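Local coordinates for protein purine nucleoside phosphorylase (Caulobacter vibrioides, PDB 1XFJ) that probably catalyses phosphorolysis of purine nucleosides such as inosine and methylthioadenosine, and also deamination of adenosine, at residues F25-G30 with A231-F236; D113-L118 with A130-R135. All coordinates share one frame; numbering follows the deposited sequence.

Interaction 1. Residues F25-G30 with A231-F236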
loop_
_atom_site.group_PDB
_atom_site.type_symbol
_atom_site.label_atom_id
_atom_site.label_comp_id
_atom_site.label_asym_id
_atom_site.label_seq_id
_atom_site.Cartn_x
_atom_site.Cartn_y
_atom_site.Cartn_z
ATOM N N PHE A 25 -5.636 6.096 -3.496
ATOM C CA PHE A 25 -5.634 7.102 -4.544
ATOM C C PHE A 25 -5.198 6.589 -5.905
ATOM O O PHE A 25 -4.580 5.526 -6.021
ATOM C CB PHE A 25 -4.769 8.288 -4.107
ATOM C CG PHE A 25 -5.358 9.054 -2.960
ATOM C CD1 PHE A 25 -6.353 10.000 -3.187
ATOM C CD2 PHE A 25 -4.989 8.765 -1.648
ATOM C CE1 PHE A 25 -6.980 10.648 -2.122
ATOM C CE2 PHE A 25 -5.609 9.404 -0.573
ATOM C CZ PHE A 25 -6.610 10.349 -0.811
ATOM N N THR A 26 -5.553 7.350 -6.936
ATOM C CA THR A 26 -5.200 7.009 -8.304
ATOM C C THR A 26 -4.129 7.989 -8.772
ATOM O O THR A 26 -3.597 8.772 -7.976
ATOM C CB THR A 26 -6.420 7.103 -9.255
ATOM O OG1 THR A 26 -6.769 8.478 -9.461
ATOM C CG2 THR A 26 -7.618 6.365 -8.663
ATOM N N ARG A 27 -3.814 7.946 -10.060
ATOM C CA ARG A 27 -2.808 8.832 -10.626
ATOM C C ARG A 27 -3.427 10.178 -10.997
ATOM O O ARG A 27 -2.717 11.128 -11.314
ATOM C CB ARG A 27 -2.195 8.196 -11.878
ATOM C CG ARG A 27 -3.166 8.087 -13.044
ATOM C CD ARG A 27 -2.497 7.459 -14.251
ATOM N NE ARG A 27 -1.312 8.208 -14.662
ATOM C CZ ARG A 27 -0.417 7.757 -15.533
ATOM N NH1 ARG A 27 -0.575 6.561 -16.085
ATOM N NH2 ARG A 27 0.642 8.495 -15.846
ATOM N N GLN A 28 -4.753 10.257 -10.941
ATOM C CA GLN A 28 -5.465 11.480 -11.311
ATOM C C GLN A 28 -5.721 12.495 -10.196
ATOM O O GLN A 28 -5.841 12.133 -9.021
ATOM C CB GLN A 28 -6.796 11.106 -11.977
ATOM C CG GLN A 28 -6.636 10.472 -13.352
ATOM C CD GLN A 28 -7.963 10.193 -14.036
ATOM O OE1 GLN A 28 -8.946 10.901 -13.819
ATOM N NE2 GLN A 28 -7.994 9.167 -14.883
ATOM N N GLY A 29 -5.785 13.773 -10.581
ATOM C CA GLY A 29 -6.062 14.837 -9.630
ATOM C C GLY A 29 -4.893 15.682 -9.155
ATOM O O GLY A 29 -5.093 16.606 -8.365
ATOM N N GLY A 30 -3.692 15.384 -9.643
ATOM C CA GLY A 30 -2.509 16.122 -9.224
ATOM C C GLY A 30 -2.016 17.187 -10.189
ATOM O O GLY A 30 -2.761 17.650 -11.049
ATOM N N ALA A 231 -2.359 -3.025 -15.503
ATOM C CA ALA A 231 -3.347 -3.084 -16.570
ATOM C C ALA A 231 -4.131 -1.798 -16.815
ATOM O O ALA A 231 -4.491 -1.506 -17.954
ATOM C CB ALA A 231 -4.314 -4.226 -16.302
ATOM N N GLU A 232 -4.398 -1.035 -15.760
ATOM C CA GLU A 232 -5.180 0.194 -15.898
ATOM C C GLU A 232 -4.351 1.471 -15.870
ATOM O O GLU A 232 -4.351 2.202 -14.881
ATOM C CB GLU A 232 -6.242 0.258 -14.800
ATOM C CG GLU A 232 -7.110 -0.988 -14.714
ATOM C CD GLU A 232 -8.219 -0.843 -13.694
ATOM O OE1 GLU A 232 -9.122 -0.012 -13.917
ATOM O OE2 GLU A 232 -8.181 -1.556 -12.670
ATOM N N GLU A 233 -3.664 1.740 -16.975
ATOM C CA GLU A 233 -2.824 2.924 -17.103
ATOM C C GLU A 233 -3.629 4.211 -16.951
ATOM O O GLU A 233 -3.084 5.256 -16.600
ATOM C CB GLU A 233 -2.113 2.894 -18.460
ATOM C CG GLU A 233 -1.313 4.134 -18.792
ATOM C CD GLU A 233 -0.528 3.977 -20.080
ATOM O OE1 GLU A 233 -1.099 3.458 -21.065
ATOM O OE2 GLU A 233 0.655 4.374 -20.108
ATOM N N GLU A 234 -4.929 4.125 -17.214
ATOM C CA GLU A 234 -5.824 5.273 -17.102
ATOM C C GLU A 234 -5.874 5.775 -15.662
ATOM O O GLU A 234 -5.963 6.980 -15.412
ATOM C CB GLU A 234 -7.237 4.868 -17.538
ATOM C CG GLU A 234 -8.311 5.935 -17.311
ATOM C CD GLU A 234 -9.722 5.412 -17.540
ATOM O OE1 GLU A 234 -9.868 4.259 -18.004
ATOM O OE2 GLU A 234 -10.692 6.154 -17.261
ATOM N N TRP A 235 -5.797 4.839 -14.722
ATOM C CA TRP A 235 -5.897 5.172 -13.308
ATOM C C TRP A 235 -4.678 4.961 -12.422
ATOM O O TRP A 235 -4.591 5.570 -11.358
ATOM C CB TRP A 235 -7.060 4.393 -12.689
ATOM C CG TRP A 235 -8.375 4.676 -13.319
ATOM C CD1 TRP A 235 -9.074 3.868 -14.171
ATOM C CD2 TRP A 235 -9.157 5.859 -13.152
ATOM N NE1 TRP A 235 -10.250 4.478 -14.544
ATOM C CE2 TRP A 235 -10.325 5.703 -13.934
ATOM C CE3 TRP A 235 -8.987 7.040 -12.418
ATOM C CZ2 TRP A 235 -11.317 6.684 -14.001
ATOM C CZ3 TRP A 235 -9.975 8.016 -12.485
ATOM C CH2 TRP A 235 -11.125 7.830 -13.272
ATOM N N PHE A 236 -3.739 4.117 -12.833
ATOM C CA PHE A 236 -2.600 3.842 -11.958
ATOM C C PHE A 236 -1.206 3.877 -12.562
ATOM O O PHE A 236 -1.017 3.581 -13.742
ATOM C CB PHE A 236 -2.795 2.467 -11.308
ATOM C CG PHE A 236 -4.144 2.285 -10.671
ATOM C CD1 PHE A 236 -4.504 3.022 -9.544
ATOM C CD2 PHE A 236 -5.067 1.399 -11.216
ATOM C CE1 PHE A 236 -5.769 2.880 -8.969
ATOM C CE2 PHE A 236 -6.336 1.248 -10.651
ATOM C CZ PHE A 236 -6.686 1.991 -9.526
#
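The carboxamide of Gln28 lies over one face of the Trp235 indole, near the rim of its six-membered ring, with NE2 3.3 Å from CZ3. Amide and ring planes are only 16° apart, an almost flat overlap; CG of Glu234 covers part of the same face. At the edge of the indole sits Thr26, whose OG1 is 4.0 Å from CE3. The Phe236 ring is covered over its centre by CB of Trp235. At its edge lie Phe25 O and, from within the same loop, Glu232 OE2, and Thr26 CG2 approaches CE1 at 4.0 Å.

Three successive carbonyls, those of Glu233, Glu234 and Trp235, take the polar bonds. Gln28 NE2 donates to Glu234 O at 3.0 Å, straight from its own amide plane but reaching the oxygen from above the carbonyl plane, 38° out of it. The same nitrogen also rests on the indole. Arg27 N binds Trp235 O at 2.8 Å. The Arg27 side chain folds back: CG stands between backbone N and carbonyl carbon (chi1 68°), packs on Trp235 O, and a bend at chi3 brings NH1 to within 2.9 Å of Glu233 O. The Glu233 carboxylate lies farther off, though its opposite charge may still favour this placement.

Each loop is also braced internally. Glu232 O accepts from both Trp235 N and Phe236 N, rounding 232-236 into a tight turn that presents its carbonyls, while Glu232 OE2 forms a salt bridge with Arg227, which also makes a cation-pi contact with Trp235. On the other side, Gln28 N donates to Thr26 OG1 at 3.1 Å, an ST turn just after strand 20-25. This loop-to-loop contact joins the end of that strand to the turn preceding helix 239-244.

Interaction 2. Residues D113-L118 with A130-R135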
loop_
_atom_site.group_PDB
_atom_site.type_symbol
_atom_site.label_atom_id
_atom_site.label_comp_id
_atom_site.label_asym_id
_atom_site.label_seq_id
_atom_site.Cartn_x
_atom_site.Cartn_y
_atom_site.Cartn_z
ATOM N N ASP A 113 2.532 -0.848 -7.981
ATOM C CA ASP A 113 2.506 -2.285 -8.279
ATOM C C ASP A 113 2.477 -3.078 -6.971
ATOM O O ASP A 113 1.748 -4.055 -6.852
ATOM C CB ASP A 113 3.717 -2.732 -9.099
ATOM C CG ASP A 113 3.508 -2.567 -10.592
ATOM O OD1 ASP A 113 2.407 -2.142 -11.012
ATOM O OD2 ASP A 113 4.452 -2.872 -11.351
ATOM N N CYS A 114 3.274 -2.664 -5.994
ATOM C CA CYS A 114 3.282 -3.364 -4.719
ATOM C C CYS A 114 1.925 -3.169 -4.063
ATOM O O CYS A 114 1.191 -2.246 -4.409
ATOM C CB CYS A 114 4.421 -2.855 -3.836
ATOM S SG CYS A 114 6.023 -3.374 -4.496
ATOM N N ALA A 115 1.587 -4.038 -3.120
ATOM C CA ALA A 115 0.280 -3.978 -2.481
ATOM C C ALA A 115 0.152 -3.128 -1.229
ATOM O O ALA A 115 0.802 -3.393 -0.215
ATOM C CB ALA A 115 -0.196 -5.393 -2.178
ATOM N N PRO A 116 -0.686 -2.078 -1.285
ATOM C CA PRO A 116 -0.862 -1.236 -0.102
ATOM C C PRO A 116 -1.945 -1.908 0.738
ATOM O O PRO A 116 -2.881 -2.493 0.192
ATOM C CB PRO A 116 -1.324 0.092 -0.693
ATOM C CG PRO A 116 -2.159 -0.345 -1.856
ATOM C CD PRO A 116 -1.341 -1.481 -2.465
ATOM N N VAL A 117 -1.814 -1.845 2.054
ATOM C CA VAL A 117 -2.805 -2.458 2.926
ATOM C C VAL A 117 -3.256 -1.477 3.993
ATOM O O VAL A 117 -2.436 -0.888 4.692
ATOM C CB VAL A 117 -2.247 -3.721 3.623
ATOM C CG1 VAL A 117 -3.359 -4.422 4.393
ATOM C CG2 VAL A 117 -1.638 -4.661 2.593
ATOM N N LEU A 118 -4.568 -1.301 4.106
ATOM C CA LEU A 118 -5.130 -0.407 5.107
ATOM C C LEU A 118 -5.835 -1.282 6.135
ATOM O O LEU A 118 -6.650 -2.138 5.779
ATOM C CB LEU A 118 -6.118 0.562 4.459
ATOM C CG LEU A 118 -5.524 1.451 3.363
ATOM C CD1 LEU A 118 -6.604 2.376 2.808
ATOM C CD2 LEU A 118 -4.366 2.260 3.927
ATOM N N ALA A 130 0.113 -0.174 5.366
ATOM C CA ALA A 130 1.319 -0.962 5.145
ATOM C C ALA A 130 1.682 -1.076 3.669
ATOM O O ALA A 130 0.814 -1.088 2.798
ATOM C CB ALA A 130 1.148 -2.356 5.748
ATOM N N HIS A 131 2.984 -1.153 3.408
ATOM C CA HIS A 131 3.516 -1.278 2.056
ATOM C C HIS A 131 3.972 -2.725 1.907
ATOM O O HIS A 131 4.991 -3.115 2.479
ATOM C CB HIS A 131 4.704 -0.329 1.883
ATOM C CG HIS A 131 5.483 -0.552 0.624
ATOM N ND1 HIS A 131 6.848 -0.744 0.621
ATOM C CD2 HIS A 131 5.094 -0.596 -0.672
ATOM C CE1 HIS A 131 7.267 -0.896 -0.622
ATOM N NE2 HIS A 131 6.223 -0.810 -1.427
ATOM N N ALA A 132 3.213 -3.520 1.156
ATOM C CA ALA A 132 3.554 -4.924 0.978
ATOM C C ALA A 132 3.960 -5.338 -0.427
ATOM O O ALA A 132 3.128 -5.793 -1.215
ATOM C CB ALA A 132 2.400 -5.809 1.452
ATOM N N GLY A 133 5.240 -5.171 -0.738
ATOM C CA GLY A 133 5.739 -5.613 -2.024
ATOM C C GLY A 133 5.961 -7.102 -1.824
ATOM O O GLY A 133 5.611 -7.628 -0.769
ATOM N N TRP A 134 6.541 -7.798 -2.794
ATOM C CA TRP A 134 6.742 -9.230 -2.607
ATOM C C TRP A 134 7.678 -9.528 -1.438
ATOM O O TRP A 134 7.450 -10.471 -0.685
ATOM C CB TRP A 134 7.274 -9.895 -3.890
ATOM C CG TRP A 134 8.685 -9.539 -4.270
ATOM C CD1 TRP A 134 9.080 -8.590 -5.172
ATOM C CD2 TRP A 134 9.884 -10.138 -3.765
ATOM N NE1 TRP A 134 10.455 -8.563 -5.259
ATOM C CE2 TRP A 134 10.971 -9.503 -4.405
ATOM C CE3 TRP A 134 10.147 -11.152 -2.831
ATOM C CZ2 TRP A 134 12.303 -9.847 -4.142
ATOM C CZ3 TRP A 134 11.469 -11.493 -2.568
ATOM C CH2 TRP A 134 12.531 -10.840 -3.224
ATOM N N ARG A 135 8.715 -8.712 -1.275
ATOM C CA ARG A 135 9.679 -8.925 -0.201
ATOM C C ARG A 135 9.061 -8.713 1.175
ATOM O O ARG A 135 9.177 -9.571 2.051
ATOM C CB ARG A 135 10.892 -8.004 -0.379
ATOM C CG ARG A 135 12.060 -8.323 0.555
ATOM C CD ARG A 135 13.244 -7.383 0.314
ATOM N NE ARG A 135 13.837 -7.557 -1.012
ATOM C CZ ARG A 135 14.642 -8.559 -1.355
ATOM N NH1 ARG A 135 14.967 -9.496 -0.471
ATOM N NH2 ARG A 135 15.124 -8.624 -2.591
#
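Cys114 and His131 meet where the antiparallel pairing of strands 115-121 and 126-132 gives way to loop. The His131 CG is anti to the backbone N (chi1 169°), which carries the imidazole toward the cysteine, and NE2 comes within 3.6 Å of Cys114 CB. Cys114 SG lies obliquely off this ring and reaches across the hairpin to Gly133, 3.3 Å from its CA, where no side chain intervenes. ND1 of His131 is hydrogen-bonded to Asp96 OD1, fixing the ring's rotation, and His77 meets the ring edge-to-face while also touching Cys114. Such a grouping of two histidines and a cysteine is consistent with the zinc binding expected of this family. A beta-mercaptoethanol bound about 2 Å from the Cys114 side chain (nearest atoms) probably comes from the crystallisation liquor.

Small apolar groups line the opposite face of the hairpin. Ala115 faces Ala132, CB to CB 4.5 Å, and Val117 faces Ala130, CB to CB 4.2 Å. Val117 CG2 also leans diagonally to Ala132 CB, at 4.4 Å, linking the two pairs. Both are hydrogen-bonded pairs, whereas Pro116 and His131, between them, form a non-hydrogen-bonded pair with side chains on the other face; between the strands, Pro116 CA makes a CH...O contact with Ala130 O at 3.4 Å. The shortest of the four backbone hydrogen bonds is Ala130 N to Val117 O, 2.7 Å. At the loop end, Ala115 N approaches Ala132 O from 58° above the carbonyl plane, as the strand turns off to Gly133, the N-cap of helix 134-139.

Around the hairpin, helix 206-216 packs Leu206 and Val210 on Ala115, and Val210 also on Val117. Across the other face, Pro116 and Leu118 meet strands 20-25 and 253-259 of the neighbouring sheet, and strand 160-163 borders strand 115-121.

Overall arrangement
Interaction 1 and interaction 2 lie about 17 Å apart between centres and do not touch. Interaction 2 is core: two neighbouring strands of the six-stranded sheet, joined by regular backbone bonds and small apolar side chains, with a cysteine and a histidine at the loop end, near the centre of the chain. Interaction 1 is peripheral and partly buried, bringing together loops about 200 residues apart in sequence through backbone and side-chain donors to loop carbonyls, and aromatic rings. They nevertheless share surroundings: strand 20-25, which leads into loop 25-30, packs against Pro116 and Leu118, while Asp113 bonds Thr229, Ser238 and Arg240, which flank segment 231-236. Irregular polar bonding outside thus contrasts with ladder geometry inside.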